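PDB 3IF2: aminotransferase from Psychrobacter arcticus 273-4, which probably acts as a pyridoxal 5'-phosphate-dependent amino-acid aminotransferase, perhaps transferring amino groups between valine and pyruvate. Local coordinates for residues 343-348 and 357-362. Sequence-based numbering, arbitrary orientation.
Sequences LAVKLL and LMIHKP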
loop_
_atom_site.group_PDB
_atom_site.type_symbol
_atom_site.label_atom_id
_atom_site.label_comp_id
_atom_site.label_asym_id
_atom_site.label_seq_id
_atom_site.Cartn_x
_atom_site.Cartn_y
_atom_site.Cartn_z
ATOM N N LEU A 343 -9.281 -8.187 34.059
ATOM C CA LEU A 343 -10.082 -7.065 34.563
ATOM C C LEU A 343 -11.453 -7.023 33.882
ATOM O O LEU A 343 -12.460 -6.855 34.553
ATOM C CB LEU A 343 -9.350 -5.749 34.292
ATOM C CG LEU A 343 -9.984 -4.402 34.636
ATOM C CD1 LEU A 343 -10.296 -4.301 36.180
ATOM C CD2 LEU A 343 -9.042 -3.288 34.119
ATOM N N ALA A 344 -11.467 -7.173 32.553
ATOM C CA ALA A 344 -12.704 -7.173 31.768
ATOM C C ALA A 344 -13.632 -8.331 32.170
ATOM O O ALA A 344 -14.826 -8.105 32.358
ATOM C CB ALA A 344 -12.397 -7.202 30.255
ATOM N N VAL A 345 -13.085 -9.545 32.322
ATOM C CA VAL A 345 -13.874 -10.732 32.751
ATOM C C VAL A 345 -14.523 -10.513 34.133
ATOM O O VAL A 345 -15.700 -10.845 34.318
ATOM C CB VAL A 345 -13.026 -12.054 32.777
ATOM C CG1 VAL A 345 -13.813 -13.225 33.407
ATOM C CG2 VAL A 345 -12.535 -12.421 31.393
ATOM N N LYS A 346 -13.734 -9.975 35.078
ATOM C CA LYS A 346 -14.176 -9.636 36.448
ATOM C C LYS A 346 -15.419 -8.756 36.330
ATOM O O LYS A 346 -16.491 -9.121 36.841
ATOM C CB LYS A 346 -13.036 -8.877 37.189
ATOM C CG LYS A 346 -13.212 -8.327 38.637
ATOM C CD LYS A 346 -12.632 -9.246 39.721
ATOM C CE LYS A 346 -12.104 -8.459 40.956
ATOM N NZ LYS A 346 -13.102 -7.511 41.548
ATOM N N LEU A 347 -15.270 -7.643 35.598
ATOM C CA LEU A 347 -16.348 -6.661 35.394
ATOM C C LEU A 347 -17.585 -7.243 34.698
ATOM O O LEU A 347 -18.705 -6.938 35.109
ATOM C CB LEU A 347 -15.844 -5.428 34.640
ATOM C CG LEU A 347 -14.753 -4.568 35.290
ATOM C CD1 LEU A 347 -14.301 -3.525 34.244
ATOM C CD2 LEU A 347 -15.169 -3.922 36.610
ATOM N N LEU A 348 -17.380 -8.096 33.692
ATOM C CA LEU A 348 -18.498 -8.751 32.972
ATOM C C LEU A 348 -19.264 -9.693 33.901
ATOM O O LEU A 348 -20.492 -9.707 33.872
ATOM C CB LEU A 348 -18.042 -9.480 31.684
ATOM C CG LEU A 348 -17.627 -8.604 30.498
ATOM C CD1 LEU A 348 -16.963 -9.432 29.441
ATOM C CD2 LEU A 348 -18.806 -7.878 29.898
ATOM N N LEU A 357 -24.645 -15.180 29.861
ATOM C CA LEU A 357 -23.422 -14.736 29.207
ATOM C C LEU A 357 -22.455 -15.884 29.239
ATOM O O LEU A 357 -22.268 -16.498 30.285
ATOM C CB LEU A 357 -22.751 -13.551 29.935
ATOM C CG LEU A 357 -21.396 -13.005 29.410
ATOM C CD1 LEU A 357 -21.520 -12.466 27.992
ATOM C CD2 LEU A 357 -20.813 -11.930 30.340
HETATM N N MSE A 358 -21.906 -16.192 28.068
HETATM C CA MSE A 358 -20.769 -17.088 27.909
HETATM C C MSE A 358 -19.677 -16.158 27.340
HETATM O O MSE A 358 -19.982 -15.225 26.584
HETATM C CB MSE A 358 -21.073 -18.228 26.942
HETATM C CG MSE A 358 -22.228 -19.124 27.343
HETATM SE SE MSE A 358 -21.789 -20.284 28.838
HETATM C CE MSE A 358 -20.642 -21.577 27.943
ATOM N N ILE A 359 -18.429 -16.393 27.743
ATOM C CA ILE A 359 -17.264 -15.643 27.285
ATOM C C ILE A 359 -16.325 -16.656 26.642
ATOM O O ILE A 359 -16.121 -17.715 27.192
ATOM C CB ILE A 359 -16.570 -14.930 28.471
ATOM C CG1 ILE A 359 -17.522 -13.897 29.093
ATOM C CG2 ILE A 359 -15.264 -14.235 28.032
ATOM C CD1 ILE A 359 -16.981 -13.219 30.344
ATOM N N HIS A 360 -15.770 -16.360 25.470
ATOM C CA HIS A 360 -14.840 -17.299 24.843
ATOM C C HIS A 360 -13.575 -17.274 25.694
ATOM O O HIS A 360 -13.204 -16.199 26.185
ATOM C CB HIS A 360 -14.533 -16.912 23.398
ATOM C CG HIS A 360 -13.803 -17.971 22.630
ATOM N ND1 HIS A 360 -12.471 -18.245 22.827
ATOM C CD2 HIS A 360 -14.213 -18.803 21.642
ATOM C CE1 HIS A 360 -12.093 -19.209 22.008
ATOM N NE2 HIS A 360 -13.129 -19.559 21.272
ATOM N N LYS A 361 -12.963 -18.446 25.915
ATOM C CA LYS A 361 -11.728 -18.525 26.691
ATOM C C LYS A 361 -10.707 -17.599 25.996
ATOM O O LYS A 361 -10.398 -17.825 24.827
ATOM C CB LYS A 361 -11.192 -19.976 26.875
ATOM C CG LYS A 361 -9.688 -20.058 27.292
ATOM C CD LYS A 361 -9.113 -21.402 27.811
ATOM C CE LYS A 361 -8.701 -21.270 29.275
ATOM N NZ LYS A 361 -7.995 -22.447 29.864
ATOM N N PRO A 362 -10.201 -16.559 26.710
ATOM C CA PRO A 362 -9.278 -15.608 26.091
ATOM C C PRO A 362 -7.883 -16.179 26.010
ATOM O O PRO A 362 -7.111 -16.022 26.926
ATOM C CB PRO A 362 -9.361 -14.392 27.024
ATOM C CG PRO A 362 -9.632 -14.992 28.374
ATOM C CD PRO A 362 -10.353 -16.294 28.159
#
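Leu348 and Val345, one turn apart on the long helix 324-351, meet Leu357 and Ile359 of strand 357-360 in a buried, purely apolar helix-on-sheet contact. The chain leaves the helix, turns and comes back as the strand, and the two short segments run nearly antiparallel, at 172°, with axes 10.8 Å apart. That spacing is bridged by side chains alone, without a hydrogen bond across. Ile359 extends toward the helix with CG1 anti to its carbonyl carbon (chi1 -63°) and CD1 carried outward (chi2 175°). Ile359 CD1 lies 3.9 Å from Leu348 CD1, the two side chains crossing at a slant, and the same atom touches Val345 CG1 more loosely, at 4.4 Å. Leu357, two residues earlier on the same strand face, sends its CD2 branch to Leu348 CB at 3.9 Å, so Leu348 meets both strand residues. Leu370 of the adjacent strand 367-372 touches both Leu348 and Leu357, while Ile430 of helix 423-441 also packs on Leu348. On the strand itself, His360 ND1 donates to Lys361 O (2.9 Å), from above the carbonyl plane, and NE2 accepts a hydrogen bond from the backbone N of Tyr189. Strand 357-360 is an inner strand of a mixed sheet, between 183-190 and 367-372. Helix 324-351, packed against this sheet and flanked by helix 423-441, is characteristic of the small alpha/beta domain of fold-type I aminotransferases, here away from the cofactor site.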